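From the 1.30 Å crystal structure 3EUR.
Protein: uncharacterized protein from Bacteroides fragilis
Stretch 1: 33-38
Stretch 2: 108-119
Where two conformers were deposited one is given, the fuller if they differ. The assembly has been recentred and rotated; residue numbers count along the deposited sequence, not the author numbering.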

ATOM      1  N   TYR A  33      -1.922 -11.321   4.670  1.00  6.80           N
ATOM      2  CA  TYR A  33      -2.329  -9.931   4.891  1.00  6.66           C
ATOM      3  C   TYR A  33      -1.623  -9.075   3.875  1.00  6.21           C
ATOM      4  O   TYR A  33      -0.378  -9.135   3.771  1.00  6.73           O
ATOM      5  CB  TYR A  33      -1.912  -9.428   6.297  1.00  7.57           C
ATOM      6  CG  TYR A  33      -2.533 -10.177   7.415  1.00  7.54           C
ATOM      7  CD1 TYR A  33      -3.731  -9.766   7.972  1.00  9.85           C
ATOM      8  CD2 TYR A  33      -1.928 -11.293   7.950  1.00  9.22           C
ATOM      9  CE1 TYR A  33      -4.289 -10.445   9.037  1.00 11.54           C
ATOM     10  CE2 TYR A  33      -2.480 -11.976   8.997  1.00  9.63           C
ATOM     11  CZ  TYR A  33      -3.661 -11.566   9.563  1.00  9.97           C
ATOM     12  OH  TYR A  33      -4.217 -12.237  10.614  1.00 15.27           O
ATOM     13  N   THR A  34      -2.358  -8.201   3.177  1.00  6.68           N
ATOM     14  CA  THR A  34      -1.753  -7.188   2.357  1.00  6.80           C
ATOM     15  C   THR A  34      -1.901  -5.836   3.060  1.00  6.78           C
ATOM     16  O   THR A  34      -3.019  -5.464   3.443  1.00  7.47           O
ATOM     17  CB  THR A  34      -2.388  -7.106   0.946  1.00  7.17           C
ATOM     18  OG1 THR A  34      -2.160  -8.308   0.241  1.00  8.40           O
ATOM     19  CG2 THR A  34      -1.866  -5.951   0.156  1.00  8.47           C
ATOM     20  N   LEU A  35      -0.800  -5.124   3.235  1.00  6.39           N
ATOM     21  CA  LEU A  35      -0.837  -3.761   3.706  1.00  6.23           C
ATOM     22  C   LEU A  35      -0.659  -2.850   2.497  1.00  7.19           C
ATOM     23  O   LEU A  35       0.429  -2.759   1.946  1.00  8.08           O
ATOM     24  CB  LEU A  35       0.244  -3.512   4.760  1.00  8.57           C
ATOM     25  CG  LEU A  35       0.191  -2.143   5.453  1.00  8.99           C
ATOM     26  CD1 LEU A  35      -1.165  -1.890   6.116  1.00  9.96           C
ATOM     27  CD2 LEU A  35       1.328  -2.095   6.511  1.00 14.07           C
ATOM     28  N   LEU A  36      -1.782  -2.307   2.031  1.00  7.26           N
ATOM     29  CA  LEU A  36      -1.798  -1.441   0.893  1.00  7.83           C
ATOM     30  C   LEU A  36      -1.471  -0.014   1.348  1.00  8.27           C
ATOM     31  O   LEU A  36      -2.146   0.525   2.210  1.00  9.07           O
ATOM     32  CB  LEU A  36      -3.194  -1.487   0.232  1.00  9.23           C
ATOM     33  CG  LEU A  36      -3.423  -0.560  -0.961  1.00  9.48           C
ATOM     34  CD1 LEU A  36      -2.515  -0.954  -2.118  1.00 11.21           C
ATOM     35  CD2 LEU A  36      -4.857  -0.615  -1.404  1.00 11.97           C
ATOM     36  N   PHE A  37      -0.402   0.521   0.789  1.00  8.51           N
ATOM     37  CA  PHE A  37       0.173   1.785   1.182  1.00  9.07           C
ATOM     38  C   PHE A  37       0.119   2.750   0.007  1.00  9.34           C
ATOM     39  O   PHE A  37       0.954   2.683  -0.877  1.00  9.81           O
ATOM     40  CB  PHE A  37       1.582   1.511   1.711  1.00 10.16           C
ATOM     41  CG  PHE A  37       2.447   2.725   1.986  1.00 10.00           C
ATOM     42  CD1 PHE A  37       1.941   3.986   2.312  1.00 11.23           C
ATOM     43  CD2 PHE A  37       3.828   2.571   2.003  1.00 13.33           C
ATOM     44  CE1 PHE A  37       2.794   5.037   2.562  1.00 12.39           C
ATOM     45  CE2 PHE A  37       4.670   3.628   2.254  1.00 14.37           C
ATOM     46  CZ  PHE A  37       4.152   4.859   2.552  1.00 13.12           C
ATOM     47  N   ILE A  38      -0.883   3.628  -0.013  1.00  9.98           N
ATOM     48  CA  ILE A  38      -1.061   4.603  -1.104  1.00 10.99           C
ATOM     49  C   ILE A  38      -0.241   5.809  -0.764  1.00 12.61           C
ATOM     50  O   ILE A  38      -0.417   6.387   0.296  1.00 15.00           O
ATOM     51  CB  ILE A  38      -2.529   4.959  -1.318  1.00 13.19           C
ATOM     52  CG1 ILE A  38      -3.416   3.717  -1.388  1.00 14.41           C
ATOM     53  CG2 ILE A  38      -2.657   5.844  -2.537  1.00 15.52           C
ATOM     54  CD1 ILE A  38      -4.926   3.990  -1.471  1.00 18.87           C
ATOM     55  N   LEU A 108     -11.277   5.060  -7.722  1.00 13.79           N
ATOM     56  CA  LEU A 108     -11.343   3.751  -7.074  1.00 12.91           C
ATOM     57  C   LEU A 108     -11.052   3.780  -5.575  1.00 12.07           C
ATOM     58  O   LEU A 108     -11.583   2.944  -4.840  1.00 12.79           O
ATOM     59  CB  LEU A 108     -10.361   2.789  -7.725  1.00 12.51           C
ATOM     60  CG  LEU A 108     -10.562   2.458  -9.205  1.00 13.33           C
ATOM     61  CD1 LEU A 108      -9.553   1.420  -9.641  1.00 15.21           C
ATOM     62  CD2 LEU A 108     -12.025   2.012  -9.416  1.00 18.24           C
ATOM     63  N   TYR A 109     -10.216   4.725  -5.151  1.00 11.07           N
ATOM     64  CA  TYR A 109      -9.832   4.936  -3.769  1.00 11.49           C
ATOM     65  C   TYR A 109      -9.856   6.440  -3.513  1.00 11.74           C
ATOM     66  O   TYR A 109      -9.525   7.234  -4.369  1.00 12.63           O
ATOM     67  CB  TYR A 109      -8.403   4.419  -3.440  1.00 10.65           C
ATOM     68  CG  TYR A 109      -8.286   2.902  -3.415  1.00  9.50           C
ATOM     69  CD1 TYR A 109      -8.276   2.195  -2.237  1.00  9.74           C
ATOM     70  CD2 TYR A 109      -8.207   2.188  -4.585  1.00  9.89           C
ATOM     71  CE1 TYR A 109      -8.200   0.826  -2.230  1.00  8.75           C
ATOM     72  CE2 TYR A 109      -8.155   0.820  -4.594  1.00  8.84           C
ATOM     73  CZ  TYR A 109      -8.148   0.124  -3.411  1.00  7.96           C
ATOM     74  OH  TYR A 109      -8.072  -1.243  -3.374  1.00  8.45           O
ATOM     75  N   ASP A 110     -10.217   6.823  -2.308  1.00 11.65           N
ATOM     76  CA  ASP A 110     -10.166   8.216  -1.857  1.00 11.81           C
ATOM     77  C   ASP A 110      -8.707   8.584  -1.657  1.00 11.21           C
ATOM     78  O   ASP A 110      -8.039   7.977  -0.825  1.00 13.80           O
ATOM     79  CB  ASP A 110     -10.930   8.338  -0.551  1.00 13.02           C
ATOM     80  CG  ASP A 110     -10.995   9.733   0.012  1.00 14.39           C
ATOM     81  OD1 ASP A 110     -10.458  10.692  -0.566  1.00 14.52           O
ATOM     82  OD2 ASP A 110     -11.608   9.869   1.091  1.00 17.19           O
ATOM     83  N   LEU A 111      -8.214   9.572  -2.404  1.00 11.09           N
ATOM     84  CA  LEU A 111      -6.841   9.988  -2.385  1.00 11.08           C
ATOM     85  C   LEU A 111      -6.619  11.297  -1.629  1.00 11.54           C
ATOM     86  O   LEU A 111      -5.517  11.818  -1.611  1.00 12.53           O
ATOM     87  CB  LEU A 111      -6.313  10.105  -3.819  1.00 11.56           C
ATOM     88  CG  LEU A 111      -6.373   8.841  -4.655  1.00 11.44           C
ATOM     89  CD1 LEU A 111      -5.808   9.106  -6.019  1.00 12.50           C
ATOM     90  CD2 LEU A 111      -5.649   7.685  -3.971  1.00 12.73           C
ATOM     91  N   ARG A 112      -7.662  11.860  -1.017  1.00 11.43           N
ATOM     92  CA  ARG A 112      -7.541  13.209  -0.473  1.00 12.03           C
ATOM     93  C   ARG A 112      -6.500  13.298   0.607  1.00 13.26           C
ATOM     94  O   ARG A 112      -5.879  14.342   0.755  1.00 15.17           O
ATOM     95  CB  ARG A 112      -8.866  13.698   0.044  1.00 11.56           C
ATOM     96  CG  ARG A 112      -9.808  13.990  -1.096  1.00 11.99           C
ATOM     97  CD  ARG A 112     -11.197  14.359  -0.591  1.00 13.49           C
ATOM     98  NE  ARG A 112     -11.796  13.197   0.045  1.00 14.09           N
ATOM     99  CZ  ARG A 112     -12.920  13.179   0.741  1.00 16.62           C
ATOM    100  NH1 ARG A 112     -13.583  14.302   0.930  1.00 19.66           N
ATOM    101  NH2 ARG A 112     -13.338  12.042   1.260  1.00 19.42           N
ATOM    102  N   ALA A 113      -6.347  12.236   1.393  1.00 14.18           N
ATOM    103  CA  ALA A 113      -5.475  12.287   2.550  1.00 16.13           C
ATOM    104  C   ALA A 113      -4.297  11.352   2.499  1.00 15.90           C
ATOM    105  O   ALA A 113      -3.825  10.873   3.544  1.00 16.90           O
ATOM    106  CB  ALA A 113      -6.302  11.962   3.818  1.00 17.98           C
ATOM    107  N   ILE A 114      -3.793  11.067   1.337  1.00 17.15           N
ATOM    108  CA  ILE A 114      -2.520  10.290   1.161  0.50 17.82           C
ATOM    109  C   ILE A 114      -1.428  10.918   2.006  1.00 17.08           C
ATOM    110  O   ILE A 114      -1.357  12.153   2.079  1.00 20.60           O
ATOM    111  CB  ILE A 114      -2.009  10.332  -0.312  0.50 19.68           C
ATOM    112  CG1 ILE A 114      -2.736   9.281  -1.128  0.50 21.16           C
ATOM    113  CG2 ILE A 114      -0.430  10.099  -0.408  0.50 19.01           C
ATOM    114  CD1 ILE A 114      -3.948   8.668  -0.475  0.50 21.28           C
ATOM    115  N   PRO A 115      -0.568  10.150   2.692  1.00 16.19           N
ATOM    116  CA  PRO A 115      -0.499   8.682   2.632  1.00 14.91           C
ATOM    117  C   PRO A 115      -1.580   8.007   3.425  1.00 12.97           C
ATOM    118  O   PRO A 115      -1.981   8.457   4.433  1.00 13.87           O
ATOM    119  CB  PRO A 115       0.843   8.388   3.290  1.00 16.43           C
ATOM    120  CG  PRO A 115       1.034   9.475   4.214  1.00 18.86           C
ATOM    121  CD  PRO A 115       0.515  10.665   3.525  1.00 18.74           C
ATOM    122  N   THR A 116      -2.038   6.879   2.889  1.00 12.59           N
ATOM    123  CA  THR A 116      -3.103   6.095   3.498  0.50 13.24           C
ATOM    124  C   THR A 116      -2.855   4.589   3.428  1.00 11.62           C
ATOM    125  O   THR A 116      -2.357   4.044   2.443  1.00 13.60           O
ATOM    126  CB  THR A 116      -4.468   6.407   2.853  0.50 14.73           C
ATOM    127  OG1 THR A 116      -4.526   7.793   2.495  0.50 17.49           O
ATOM    128  CG2 THR A 116      -5.599   6.089   3.820  0.50 14.22           C
ATOM    129  N   LEU A 117      -3.223   3.922   4.514  1.00  9.68           N
ATOM    130  CA  LEU A 117      -3.093   2.479   4.666  1.00  8.45           C
ATOM    131  C   LEU A 117      -4.419   1.772   4.670  1.00  7.72           C
ATOM    132  O   LEU A 117      -5.371   2.215   5.300  1.00  8.29           O
ATOM    133  CB  LEU A 117      -2.377   2.163   5.989  1.00  9.41           C
ATOM    134  CG  LEU A 117      -0.968   2.678   6.155  1.00  9.76           C
ATOM    135  CD1 LEU A 117      -0.485   2.392   7.587  1.00 11.52           C
ATOM    136  CD2 LEU A 117      -0.006   2.046   5.157  1.00 12.30           C
ATOM    137  N   TYR A 118      -4.466   0.644   3.971  1.00  7.61           N
ATOM    138  CA  TYR A 118      -5.541  -0.339   4.099  1.00  7.39           C
ATOM    139  C   TYR A 118      -4.925  -1.669   4.484  1.00  7.29           C
ATOM    140  O   TYR A 118      -3.928  -2.058   3.901  1.00  9.36           O
ATOM    141  CB  TYR A 118      -6.326  -0.539   2.783  1.00  7.94           C
ATOM    142  CG  TYR A 118      -7.162   0.605   2.342  1.00  8.33           C
ATOM    143  CD1 TYR A 118      -8.545   0.497   2.421  1.00 10.29           C
ATOM    144  CD2 TYR A 118      -6.617   1.777   1.913  1.00 11.05           C
ATOM    145  CE1 TYR A 118      -9.381   1.503   2.030  1.00 11.44           C
ATOM    146  CE2 TYR A 118      -7.470   2.871   1.521  1.00 11.41           C
ATOM    147  CZ  TYR A 118      -8.848   2.695   1.632  1.00 11.38           C
ATOM    148  OH  TYR A 118      -9.705   3.735   1.263  1.00 14.77           O
ATOM    149  N   LEU A 119      -5.529  -2.366   5.441  1.00  6.37           N
ATOM    150  CA  LEU A 119      -5.129  -3.724   5.768  1.00  6.89           C
ATOM    151  C   LEU A 119      -6.171  -4.657   5.195  1.00  6.44           C
ATOM    152  O   LEU A 119      -7.366  -4.502   5.467  1.00  7.09           O
ATOM    153  CB  LEU A 119      -4.978  -3.923   7.273  1.00  7.45           C
ATOM    154  CG  LEU A 119      -4.441  -5.302   7.694  1.00  6.94           C
ATOM    155  CD1 LEU A 119      -3.035  -5.512   7.314  1.00  8.31           C
ATOM    156  CD2 LEU A 119      -4.669  -5.523   9.208  1.00  8.68           C
TER

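What ties the two backbones together? Strand 33-38 runs antiparallel to strand 116-119, and four backbone hydrogen bonds join them in two reciprocal pairs. Leu-36 N donates to Tyr-118 O at 2.9 Å, and Tyr-118 N returns the bond to Leu-36 O at 2.9 Å. Two residues along, Ile-38 N reaches Thr-116 O at 2.9 Å, while Thr-116 N meets Ile-38 O at 3.1 Å. Three of these carbonyls, those of Leu-36, Tyr-118 and Ile-38, also receive CA-H...O contacts, such as Leu-117 CA to Leu-36 O at 3.3 Å.

Which side chains fill the face that carries Leu-36 and Ile-38? Ile-38, with the largest covered area, is central. Its CG2 lies 3.8 Å from Leu-111 CD2 and 3.7 Å from Ile-114 CG1, whereas its CD1, extended by a t chi2, sits 3.9 Å from Tyr-109 CD1 and 4.1 Å from Tyr-118 CE2. A branched, wholly apolar side chain suits a place with neighbours in several directions. Leu-36 adds CD2 against Tyr-109 CE1 at 3.7 Å; that tyrosine is buried, but its hydroxyl is hydrogen-bonded elsewhere in the structure.

What packs on the other face? Leu-35, Phe-37, Leu-117 and Leu-119 form a buried apolar layer. Leu-117 CD2 lies 3.8 Å from Phe-37 CB and 4.2 Å from Leu-35 CG, so one methyl touches two neighbours along the opposing strand. Leu-119 CD1 likewise approaches Leu-35 CD1 and Tyr-33 CB, each at 4.2 Å. Pro-115 CB meets the edge of the Phe-37 ring, 3.9 Å from CE1.

How does the chain before the second strand lie beside the contact? Leu-111 to Ile-114 form a type I turn, and a cis peptide bond precedes Pro-115. Both exposed, Arg-112 and Asp-110 form a salt bridge, with Arg-112 NH2 2.8 Å from Asp-110 OD2, pairing their charges away from the apolar contact.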